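Local coordinates for protein alcohol dehydrogenase (Aeropyrum pernix, PDB 1H2B) that probably catalyses the NAD+-dependent oxidation of alcohols as a zinc-containing dehydrogenase of a hyperthermophilic archaeon, binding the dinucleotide in a Rossmann-type domain, at residues V190-V195 with A212-L217; L198-V203 with E228-D233. All coordinates share one frame; numbering follows the deposited sequence.

Contact 1. Residues V190-V195 with A212-L217; sequences VAIVGV and ATVIAL. With NAJ (nicotinamide-adenine-dinucleotide (acidic form)), chain I.
V190 bonds to T213 and I215 at the start of five backbone hydrogen bonds that join two parallel strands of the Rossmann-type domain. V190 donates from N to T213 O at 2.9 Å and accepts at its own O from I215 N at 2.8 Å, the latter nearly straight at 178°. I192 repeats the pattern, its N bonded to I215 O and its O to L217 N, so V190 and I192 each use both N and O on this neighbour, and G194 its N alone. I215 O receives a second, weaker contact from the CA-H of A191, 3.2 Å from CA to O. The last bond, G194 N to L217 O at 2.8 Å, lies just past the end of strand 189-193; its donor is tilted 22° from the carbonyl plane. A CB on G194 would crowd the cofactor's ribose oxygen O4B, in keeping with the glycine of a GxGxxG turn. Among the side chains, I192 CG2 lies 3.7 Å from A216 CB, and V193 sends CG1, anti to its backbone N (chi1 177°), to 3.8 Å from adenine C2A. V195 N is satisfied by D218 OD1. A191 and V193 turn their own peptide groups to V257, M259 and F261, placing strand 189-193 between strands 213-218 and 255-260. Helix 197-209 covers the face bearing V190, I192 and V214, whereas Y270 of helix 265-270 packs on V193 and L217.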
ATOM      1  N   VAL B 190      13.037  -0.828  15.812  1.00 14.46           N
ATOM      2  CA  VAL B 190      12.288  -2.104  15.846  1.00 13.44           C
ATOM      3  C   VAL B 190      12.835  -2.927  17.001  1.00 15.97           C
ATOM      4  O   VAL B 190      14.035  -3.110  17.110  1.00 17.63           O
ATOM      5  CB  VAL B 190      12.318  -2.843  14.490  1.00 15.79           C
ATOM      6  CG1 VAL B 190      13.737  -3.073  13.950  1.00 17.57           C
ATOM      7  CG2 VAL B 190      11.554  -4.176  14.570  1.00 14.24           C
ATOM      8  N   ALA B 191      11.939  -3.402  17.869  1.00 13.12           N
ATOM      9  CA  ALA B 191      12.324  -4.355  18.930  1.00 13.47           C
ATOM     10  C   ALA B 191      12.000  -5.750  18.433  1.00 14.40           C
ATOM     11  O   ALA B 191      10.846  -6.048  18.071  1.00 16.60           O
ATOM     12  CB  ALA B 191      11.536  -4.115  20.186  1.00 14.66           C
ATOM     13  N   ILE B 192      13.016  -6.600  18.382  1.00 14.12           N
ATOM     14  CA  ILE B 192      12.823  -7.991  17.977  1.00 12.68           C
ATOM     15  C   ILE B 192      12.964  -8.770  19.271  1.00 12.87           C
ATOM     16  O   ILE B 192      14.022  -8.719  19.921  1.00 15.19           O
ATOM     17  CB  ILE B 192      13.839  -8.391  16.813  1.00 16.63           C
ATOM     18  CG1 ILE B 192      13.595  -9.818  16.312  1.00 18.09           C
ATOM     19  CG2 ILE B 192      15.334  -8.105  17.183  1.00 18.16           C
ATOM     20  CD1 ILE B 192      14.015 -10.906  17.275  1.00 17.15           C
ATOM     21  N   VAL B 193      11.886  -9.415  19.697  1.00 12.37           N
ATOM     22  CA  VAL B 193      11.850  -9.990  21.036  1.00 15.54           C
ATOM     23  C   VAL B 193      11.912 -11.499  20.921  1.00 14.47           C
ATOM     24  O   VAL B 193      10.990 -12.116  20.364  1.00 14.81           O
ATOM     25  CB  VAL B 193      10.537  -9.569  21.737  1.00 15.35           C
ATOM     26  CG1 VAL B 193      10.443 -10.233  23.123  1.00 17.05           C
ATOM     27  CG2 VAL B 193      10.438  -8.048  21.805  1.00 16.06           C
ATOM     28  N   GLY B 194      13.005 -12.098  21.454  1.00 14.39           N
ATOM     29  CA  GLY B 194      13.218 -13.521  21.352  1.00 14.61           C
ATOM     30  C   GLY B 194      14.185 -13.839  20.252  1.00 15.25           C
ATOM     31  O   GLY B 194      13.774 -13.853  19.093  1.00 15.39           O
ATOM     32  N   VAL B 195      15.456 -14.042  20.618  1.00 15.02           N
ATOM     33  CA  VAL B 195      16.507 -14.327  19.639  1.00 14.90           C
ATOM     34  C   VAL B 195      16.668 -15.838  19.560  1.00 16.74           C
ATOM     35  O   VAL B 195      17.745 -16.394  19.832  1.00 18.59           O
ATOM     36  CB  VAL B 195      17.835 -13.590  19.978  1.00 14.31           C
ATOM     37  CG1 VAL B 195      18.884 -13.784  18.825  1.00 15.23           C
ATOM     38  CG2 VAL B 195      17.593 -12.111  20.212  1.00 15.04           C
ATOM     39  N   ALA B 212      15.968   0.213   9.746  1.00 18.08           N
ATOM     40  CA  ALA B 212      15.664   0.538  11.113  1.00 16.75           C
ATOM     41  C   ALA B 212      16.782   0.195  12.075  1.00 15.05           C
ATOM     42  O   ALA B 212      17.638  -0.654  11.761  1.00 17.76           O
ATOM     43  CB  ALA B 212      14.388  -0.170  11.545  1.00 20.15           C
ATOM     44  N   THR B 213      16.769   0.889  13.208  1.00 15.35           N
ATOM     45  CA  THR B 213      17.657   0.582  14.348  1.00 14.50           C
ATOM     46  C   THR B 213      17.057  -0.631  15.063  1.00 15.29           C
ATOM     47  O   THR B 213      15.902  -0.565  15.489  1.00 18.70           O
ATOM     48  CB  THR B 213      17.736   1.792  15.279  1.00 17.39           C
ATOM     49  OG1 THR B 213      18.356   2.879  14.549  1.00 18.30           O
ATOM     50  CG2 THR B 213      18.670   1.515  16.429  1.00 18.40           C
ATOM     51  N   VAL B 214      17.863  -1.678  15.223  1.00 18.19           N
ATOM     52  CA  VAL B 214      17.371  -2.972  15.705  1.00 16.77           C
ATOM     53  C   VAL B 214      17.734  -3.149  17.178  1.00 18.20           C
ATOM     54  O   VAL B 214      18.919  -3.116  17.552  1.00 17.79           O
ATOM     55  CB  VAL B 214      17.961  -4.111  14.890  1.00 17.03           C
ATOM     56  CG1 VAL B 214      17.499  -5.453  15.458  1.00 17.10           C
ATOM     57  CG2 VAL B 214      17.535  -3.958  13.418  1.00 14.90           C
ATOM     58  N   ILE B 215      16.723  -3.312  18.033  1.00 15.57           N
ATOM     59  CA  ILE B 215      16.946  -3.585  19.473  1.00 15.90           C
ATOM     60  C   ILE B 215      16.496  -5.047  19.710  1.00 16.25           C
ATOM     61  O   ILE B 215      15.299  -5.371  19.476  1.00 15.88           O
ATOM     62  CB  ILE B 215      16.103  -2.651  20.363  1.00 16.03           C
ATOM     63  CG1 ILE B 215      16.413  -1.155  20.054  1.00 16.18           C
ATOM     64  CG2 ILE B 215      16.345  -2.977  21.870  1.00 18.12           C
ATOM     65  CD1 ILE B 215      15.408  -0.189  20.676  1.00 18.52           C
ATOM     66  N   ALA B 216      17.401  -5.935  20.118  1.00 14.85           N
ATOM     67  CA  ALA B 216      17.022  -7.363  20.279  1.00 13.96           C
ATOM     68  C   ALA B 216      16.904  -7.655  21.763  1.00 16.45           C
ATOM     69  O   ALA B 216      17.802  -7.252  22.559  1.00 17.03           O
ATOM     70  CB  ALA B 216      18.051  -8.293  19.660  1.00 15.46           C
ATOM     71  N   LEU B 217      15.844  -8.380  22.145  1.00 14.40           N
ATOM     72  CA  LEU B 217      15.607  -8.752  23.548  1.00 14.64           C
ATOM     73  C   LEU B 217      15.676 -10.246  23.720  1.00 16.05           C
ATOM     74  O   LEU B 217      15.156 -11.011  22.903  1.00 15.42           O
ATOM     75  CB  LEU B 217      14.188  -8.318  23.955  1.00 14.91           C
ATOM     76  CG  LEU B 217      14.101  -6.858  24.449  1.00 15.01           C
ATOM     77  CD1 LEU B 217      14.467  -5.877  23.367  1.00 15.74           C
ATOM     78  CD2 LEU B 217      12.686  -6.530  24.938  1.00 16.95           C
TER
HETATM   79  PA  NAJ I1361      12.752 -20.775  20.530  1.00 17.71           P
HETATM   80  O1A NAJ I1361      12.505 -21.604  21.760  1.00 18.35           O
HETATM   81  O2A NAJ I1361      13.919 -21.138  19.597  1.00 17.12           O
HETATM   82  O5B NAJ I1361      13.071 -19.252  20.887  1.00 17.76           O
HETATM   83  C5B NAJ I1361      12.388 -18.549  21.934  1.00 17.01           C
HETATM   84  C4B NAJ I1361      13.372 -17.474  22.362  1.00 15.34           C
HETATM   85  O4B NAJ I1361      12.668 -16.601  23.268  1.00 14.23           O
HETATM   86  C3B NAJ I1361      14.621 -18.019  23.055  1.00 15.86           C
HETATM   87  O3B NAJ I1361      15.824 -17.449  22.514  1.00 18.05           O
HETATM   88  C2B NAJ I1361      14.323 -17.577  24.481  1.00 17.90           C
HETATM   89  O2B NAJ I1361      15.491 -17.431  25.303  1.00 18.14           O
HETATM   90  C1B NAJ I1361      13.572 -16.250  24.308  1.00 16.05           C
HETATM   91  N9A NAJ I1361      12.778 -15.832  25.462  1.00 17.34           N
HETATM   92  C8A NAJ I1361      12.091 -16.594  26.418  1.00 19.14           C
HETATM   93  N7A NAJ I1361      11.461 -15.759  27.288  1.00 17.28           N
HETATM   94  C5A NAJ I1361      11.744 -14.479  26.907  1.00 16.16           C
HETATM   95  C6A NAJ I1361      11.393 -13.247  27.402  1.00 17.04           C
HETATM   96  N6A NAJ I1361      10.651 -13.089  28.507  1.00 17.61           N
HETATM   97  N1A NAJ I1361      11.802 -12.129  26.724  1.00 15.51           N
HETATM   98  C2A NAJ I1361      12.613 -12.200  25.605  1.00 14.92           C
HETATM   99  N3A NAJ I1361      12.975 -13.417  25.143  1.00 13.16           N
HETATM  100  C4A NAJ I1361      12.549 -14.534  25.789  1.00 15.34           C
HETATM  101  O3  NAJ I1361      11.373 -20.747  19.741  1.00 16.09           O
HETATM  102  PN  NAJ I1361      11.107 -20.682  18.150  1.00 15.94           P
HETATM  103  O1N NAJ I1361      11.095 -22.026  17.586  1.00 15.80           O
HETATM  104  O2N NAJ I1361      11.969 -19.642  17.553  1.00 15.31           O
HETATM  105  O5D NAJ I1361       9.565 -20.236  18.169  1.00 14.60           O
HETATM  106  C5D NAJ I1361       9.254 -18.931  18.651  1.00 15.36           C
HETATM  107  C4D NAJ I1361       7.751 -18.816  18.849  1.00 14.07           C
HETATM  108  O4D NAJ I1361       7.141 -18.741  17.548  1.00 15.72           O
HETATM  109  C3D NAJ I1361       7.115 -20.035  19.516  1.00 13.51           C
HETATM  110  O3D NAJ I1361       5.933 -19.597  20.210  1.00 15.30           O
HETATM  111  C2D NAJ I1361       6.704 -20.905  18.320  1.00 16.56           C
HETATM  112  O2D NAJ I1361       5.700 -21.846  18.578  1.00 16.12           O
HETATM  113  C1D NAJ I1361       6.205 -19.781  17.395  1.00 14.56           C
HETATM  114  N1N NAJ I1361       6.038 -20.073  15.971  1.00 14.82           N
HETATM  115  C2N NAJ I1361       5.120 -19.312  15.309  1.00 14.47           C
HETATM  116  C3N NAJ I1361       4.946 -19.479  13.945  1.00 13.13           C
HETATM  117  C7N NAJ I1361       3.896 -18.685  13.240  1.00 14.95           C
HETATM  118  O7N NAJ I1361       3.743 -18.981  11.938  1.00 14.75           O
HETATM  119  N7N NAJ I1361       3.180 -17.692  13.776  1.00 13.75           N
HETATM  120  C4N NAJ I1361       5.723 -20.415  13.186  1.00 16.75           C
HETATM  121  C5N NAJ I1361       6.778 -21.040  13.909  1.00 16.34           C
HETATM  122  C6N NAJ I1361       6.900 -20.892  15.277  1.00 16.13           C

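Contact 2. Residues L198-V203 with E228-D233. With NAJ (nicotinamide-adenine-dinucleotide (acidic form)), chain I.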
ATOM      1  N   LEU B 198      13.437 -18.693  15.295  1.00 14.80           N
ATOM      2  CA  LEU B 198      12.912 -17.687  14.396  1.00 14.48           C
ATOM      3  C   LEU B 198      13.624 -16.322  14.597  1.00 14.13           C
ATOM      4  O   LEU B 198      14.017 -15.661  13.616  1.00 13.58           O
ATOM      5  CB  LEU B 198      11.414 -17.484  14.654  1.00 14.21           C
ATOM      6  CG  LEU B 198      10.515 -18.428  13.908  1.00 12.17           C
ATOM      7  CD1 LEU B 198      10.592 -19.847  14.464  1.00 15.11           C
ATOM      8  CD2 LEU B 198       9.104 -17.849  13.990  1.00 15.91           C
ATOM      9  N   GLY B 199      13.768 -15.900  15.859  1.00 13.87           N
ATOM     10  CA  GLY B 199      14.243 -14.569  16.149  1.00 14.19           C
ATOM     11  C   GLY B 199      15.640 -14.247  15.630  1.00 14.13           C
ATOM     12  O   GLY B 199      15.864 -13.116  15.190  1.00 14.29           O
ATOM     13  N   HIS B 200      16.573 -15.196  15.716  1.00 14.80           N
ATOM     14  CA  HIS B 200      17.927 -14.907  15.250  1.00 18.06           C
ATOM     15  C   HIS B 200      17.962 -14.725  13.745  1.00 16.40           C
ATOM     16  O   HIS B 200      18.767 -13.946  13.217  1.00 16.80           O
ATOM     17  CB  HIS B 200      18.918 -15.958  15.762  1.00 18.17           C
ATOM     18  CG  HIS B 200      19.077 -17.128  14.846  1.00 16.03           C
ATOM     19  ND1 HIS B 200      18.179 -18.163  14.818  1.00 16.44           N
ATOM     20  CD2 HIS B 200      20.059 -17.448  13.956  1.00 17.21           C
ATOM     21  CE1 HIS B 200      18.570 -19.061  13.927  1.00 17.27           C
ATOM     22  NE2 HIS B 200      19.720 -18.661  13.401  1.00 17.07           N
ATOM     23  N   ILE B 201      17.018 -15.360  13.033  1.00 15.46           N
ATOM     24  CA  ILE B 201      16.866 -15.095  11.619  1.00 13.92           C
ATOM     25  C   ILE B 201      16.274 -13.728  11.415  1.00 14.87           C
ATOM     26  O   ILE B 201      16.731 -12.952  10.578  1.00 15.95           O
ATOM     27  CB  ILE B 201      16.002 -16.199  10.939  1.00 14.93           C
ATOM     28  CG1 ILE B 201      16.702 -17.558  11.155  1.00 18.44           C
ATOM     29  CG2 ILE B 201      15.863 -15.906   9.445  1.00 17.13           C
ATOM     30  CD1 ILE B 201      15.898 -18.772  10.619  1.00 16.82           C
ATOM     31  N   ALA B 202      15.261 -13.387  12.223  1.00 14.92           N
ATOM     32  CA  ALA B 202      14.632 -12.068  12.080  1.00 13.31           C
ATOM     33  C   ALA B 202      15.633 -10.925  12.298  1.00 15.61           C
ATOM     34  O   ALA B 202      15.552  -9.918  11.606  1.00 16.87           O
ATOM     35  CB  ALA B 202      13.434 -11.930  13.021  1.00 14.77           C
ATOM     36  N   VAL B 203      16.582 -11.088  13.225  1.00 15.92           N
ATOM     37  CA  VAL B 203      17.596 -10.029  13.421  1.00 15.50           C
ATOM     38  C   VAL B 203      18.318  -9.763  12.108  1.00 17.27           C
ATOM     39  O   VAL B 203      18.453  -8.602  11.700  1.00 17.04           O
ATOM     40  CB  VAL B 203      18.648 -10.414  14.512  1.00 16.42           C
ATOM     41  CG1 VAL B 203      19.861  -9.401  14.516  1.00 16.22           C
ATOM     42  CG2 VAL B 203      18.000 -10.480  15.893  1.00 17.38           C
ATOM     43  N   GLU B 228      24.068  -9.605  18.892  1.00 20.54           N
ATOM     44  CA  GLU B 228      25.178  -8.681  18.582  1.00 22.12           C
ATOM     45  C   GLU B 228      25.991  -9.084  17.332  1.00 21.26           C
ATOM     46  O   GLU B 228      26.242  -8.243  16.449  1.00 22.47           O
ATOM     47  CB  GLU B 228      26.092  -8.564  19.804  1.00 21.10           C
ATOM     48  CG  GLU B 228      25.480  -7.784  20.961  1.00 23.90           C
ATOM     49  CD  GLU B 228      26.400  -7.640  22.167  1.00 26.93           C
ATOM     50  OE1 GLU B 228      27.190  -8.560  22.459  1.00 29.12           O
ATOM     51  OE2 GLU B 228      26.310  -6.603  22.842  1.00 25.00           O
ATOM     52  N   ARG B 229      26.380 -10.349  17.244  1.00 21.39           N
ATOM     53  CA  ARG B 229      27.129 -10.813  16.068  1.00 22.45           C
ATOM     54  C   ARG B 229      26.320 -10.726  14.795  1.00 22.92           C
ATOM     55  O   ARG B 229      26.884 -10.586  13.701  1.00 25.01           O
ATOM     56  CB  ARG B 229      27.641 -12.245  16.229  1.00 25.73           C
ATOM     57  CG  ARG B 229      28.447 -12.510  17.459  1.00 34.34           C
ATOM     58  CD  ARG B 229      29.135 -13.864  17.420  1.00 30.41           C
ATOM     59  NE  ARG B 229      28.224 -15.011  17.550  1.00 33.38           N
ATOM     60  CZ  ARG B 229      27.789 -15.487  18.722  1.00 26.41           C
ATOM     61  NH1 ARG B 229      28.158 -14.901  19.854  1.00 30.58           N
ATOM     62  NH2 ARG B 229      27.002 -16.573  18.760  1.00 30.16           N
ATOM     63  N   LEU B 230      24.992 -10.820  14.921  1.00 20.91           N
ATOM     64  CA  LEU B 230      24.133 -10.810  13.746  1.00 21.81           C
ATOM     65  C   LEU B 230      23.690  -9.414  13.365  1.00 21.38           C
ATOM     66  O   LEU B 230      22.953  -9.239  12.388  1.00 26.48           O
ATOM     67  CB  LEU B 230      22.924 -11.736  13.971  1.00 21.91           C
ATOM     68  CG  LEU B 230      23.268 -13.212  14.123  1.00 21.81           C
ATOM     69  CD1 LEU B 230      22.030 -14.013  14.472  1.00 26.16           C
ATOM     70  CD2 LEU B 230      23.936 -13.779  12.846  1.00 27.16           C
ATOM     71  N   GLY B 231      24.130  -8.425  14.120  1.00 20.69           N
ATOM     72  CA  GLY B 231      23.958  -7.053  13.691  1.00 21.16           C
ATOM     73  C   GLY B 231      22.999  -6.194  14.489  1.00 19.41           C
ATOM     74  O   GLY B 231      22.705  -5.078  14.053  1.00 22.77           O
ATOM     75  N   ALA B 232      22.473  -6.687  15.611  1.00 19.67           N
ATOM     76  CA  ALA B 232      21.590  -5.840  16.405  1.00 18.17           C
ATOM     77  C   ALA B 232      22.349  -4.594  16.837  1.00 19.83           C
ATOM     78  O   ALA B 232      23.536  -4.684  17.235  1.00 21.02           O
ATOM     79  CB  ALA B 232      21.050  -6.577  17.674  1.00 17.61           C
ATOM     80  N   ASP B 233      21.677  -3.447  16.805  1.00 18.48           N
ATOM     81  CA  ASP B 233      22.285  -2.196  17.211  1.00 17.79           C
ATOM     82  C   ASP B 233      22.398  -2.093  18.725  1.00 19.31           C
ATOM     83  O   ASP B 233      23.327  -1.463  19.261  1.00 19.73           O
ATOM     84  CB  ASP B 233      21.503  -1.026  16.621  1.00 19.09           C
ATOM     85  CG  ASP B 233      21.562  -1.043  15.133  1.00 24.24           C
ATOM     86  OD1 ASP B 233      20.580  -1.400  14.445  1.00 20.93           O
ATOM     87  OD2 ASP B 233      22.658  -0.803  14.551  1.00 23.42           O
TER
HETATM   88  PA  NAJ I1361      12.752 -20.775  20.530  1.00 17.71           P
HETATM   89  O1A NAJ I1361      12.505 -21.604  21.760  1.00 18.35           O
HETATM   90  O2A NAJ I1361      13.919 -21.138  19.597  1.00 17.12           O
HETATM   91  O5B NAJ I1361      13.071 -19.252  20.887  1.00 17.76           O
HETATM   92  C5B NAJ I1361      12.388 -18.549  21.934  1.00 17.01           C
HETATM   93  C4B NAJ I1361      13.372 -17.474  22.362  1.00 15.34           C
HETATM   94  O4B NAJ I1361      12.668 -16.601  23.268  1.00 14.23           O
HETATM   95  C3B NAJ I1361      14.621 -18.019  23.055  1.00 15.86           C
HETATM   96  O3B NAJ I1361      15.824 -17.449  22.514  1.00 18.05           O
HETATM   97  C2B NAJ I1361      14.323 -17.577  24.481  1.00 17.90           C
HETATM   98  O2B NAJ I1361      15.491 -17.431  25.303  1.00 18.14           O
HETATM   99  C1B NAJ I1361      13.572 -16.250  24.308  1.00 16.05           C
HETATM  100  N9A NAJ I1361      12.778 -15.832  25.462  1.00 17.34           N
HETATM  101  C8A NAJ I1361      12.091 -16.594  26.418  1.00 19.14           C
HETATM  102  N7A NAJ I1361      11.461 -15.759  27.288  1.00 17.28           N
HETATM  103  C5A NAJ I1361      11.744 -14.479  26.907  1.00 16.16           C
HETATM  104  C6A NAJ I1361      11.393 -13.247  27.402  1.00 17.04           C
HETATM  105  N6A NAJ I1361      10.651 -13.089  28.507  1.00 17.61           N
HETATM  106  N1A NAJ I1361      11.802 -12.129  26.724  1.00 15.51           N
HETATM  107  C2A NAJ I1361      12.613 -12.200  25.605  1.00 14.92           C
HETATM  108  N3A NAJ I1361      12.975 -13.417  25.143  1.00 13.16           N
HETATM  109  C4A NAJ I1361      12.549 -14.534  25.789  1.00 15.34           C
HETATM  110  O3  NAJ I1361      11.373 -20.747  19.741  1.00 16.09           O
HETATM  111  PN  NAJ I1361      11.107 -20.682  18.150  1.00 15.94           P
HETATM  112  O1N NAJ I1361      11.095 -22.026  17.586  1.00 15.80           O
HETATM  113  O2N NAJ I1361      11.969 -19.642  17.553  1.00 15.31           O
HETATM  114  O5D NAJ I1361       9.565 -20.236  18.169  1.00 14.60           O
HETATM  115  C5D NAJ I1361       9.254 -18.931  18.651  1.00 15.36           C
HETATM  116  C4D NAJ I1361       7.751 -18.816  18.849  1.00 14.07           C
HETATM  117  O4D NAJ I1361       7.141 -18.741  17.548  1.00 15.72           O
HETATM  118  C3D NAJ I1361       7.115 -20.035  19.516  1.00 13.51           C
HETATM  119  O3D NAJ I1361       5.933 -19.597  20.210  1.00 15.30           O
HETATM  120  C2D NAJ I1361       6.704 -20.905  18.320  1.00 16.56           C
HETATM  121  O2D NAJ I1361       5.700 -21.846  18.578  1.00 16.12           O
HETATM  122  C1D NAJ I1361       6.205 -19.781  17.395  1.00 14.56           C
HETATM  123  N1N NAJ I1361       6.038 -20.073  15.971  1.00 14.82           N
HETATM  124  C2N NAJ I1361       5.120 -19.312  15.309  1.00 14.47           C
HETATM  125  C3N NAJ I1361       4.946 -19.479  13.945  1.00 13.13           C
HETATM  126  C7N NAJ I1361       3.896 -18.685  13.240  1.00 14.95           C
HETATM  127  O7N NAJ I1361       3.743 -18.981  11.938  1.00 14.75           O
HETATM  128  N7N NAJ I1361       3.180 -17.692  13.776  1.00 13.75           N
HETATM  129  C4N NAJ I1361       5.723 -20.415  13.186  1.00 16.75           C
HETATM  130  C5N NAJ I1361       6.778 -21.040  13.909  1.00 16.34           C
HETATM  131  C6N NAJ I1361       6.900 -20.892  15.277  1.00 16.13           C
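L230 reaches H200 and V203, one turn of helix 197-209 apart, with different parts of its side chain. Its CD1 approaches the imidazole of H200 at the edge, in the plane of the ring, 4.0 Å from H200 CD2, and also touches H200 O at 3.5 Å; the two side chains are inclined to each other. Against V203 the leucine stands at about a right angle, its CB 3.9 Å from V203 CG1, the methyl that lies anti to the backbone N of the valine (chi1 170°). The same CG1 lies 3.9 Å from A232 N, so one methyl packs against the chain as it leaves helix 221-229. There G231, at positive phi, closes the helix in a Schellman motif. I201 CG1 lies over one face of the H200 ring. At the start of 198-203, L198 N donates to cofactor phosphate oxygen O2N at 2.9 Å; L198 CD1 lies 3.4 Å from O2N and L198 CD2 3.9 Å from nicotinamide C5N. An alanine here would remove both methyls and would probably open a gap beside the nicotinamide ring and its phosphate, leaving the ring freer to shift. No hydrogen bond spans 198-203 and 228-233. The H200 ring has its rotation fixed by polar bonds, ND1 to G196 O and NE2 to E330 N, consistent with a neutral imidazole protonated on ND1; L230 adds only apolar packing at its edge.

The two contacts lie 8 Å apart, centre to centre, in the same Rossmann-type domain, and their segments alternate along the chain: 190-195, 198-203, 212-217, 228-233. Strand 189-193, helix 197-209 and strand 213-218 form one beta-alpha-beta unit, of which contact 1 supplies the strand pair and 198-203 the first turns of the helix; 228-233 comes from the end of the following helix, 221-229. They meet directly where D233 OD1 lies 2.8 Å from V214 N, a probable hydrogen bond, and where V195 CG1 packs on H200 CB. Both also touch the cofactor, contact 1 at the adenosine and contact 2, through L198 alone, at the nicotinamide half.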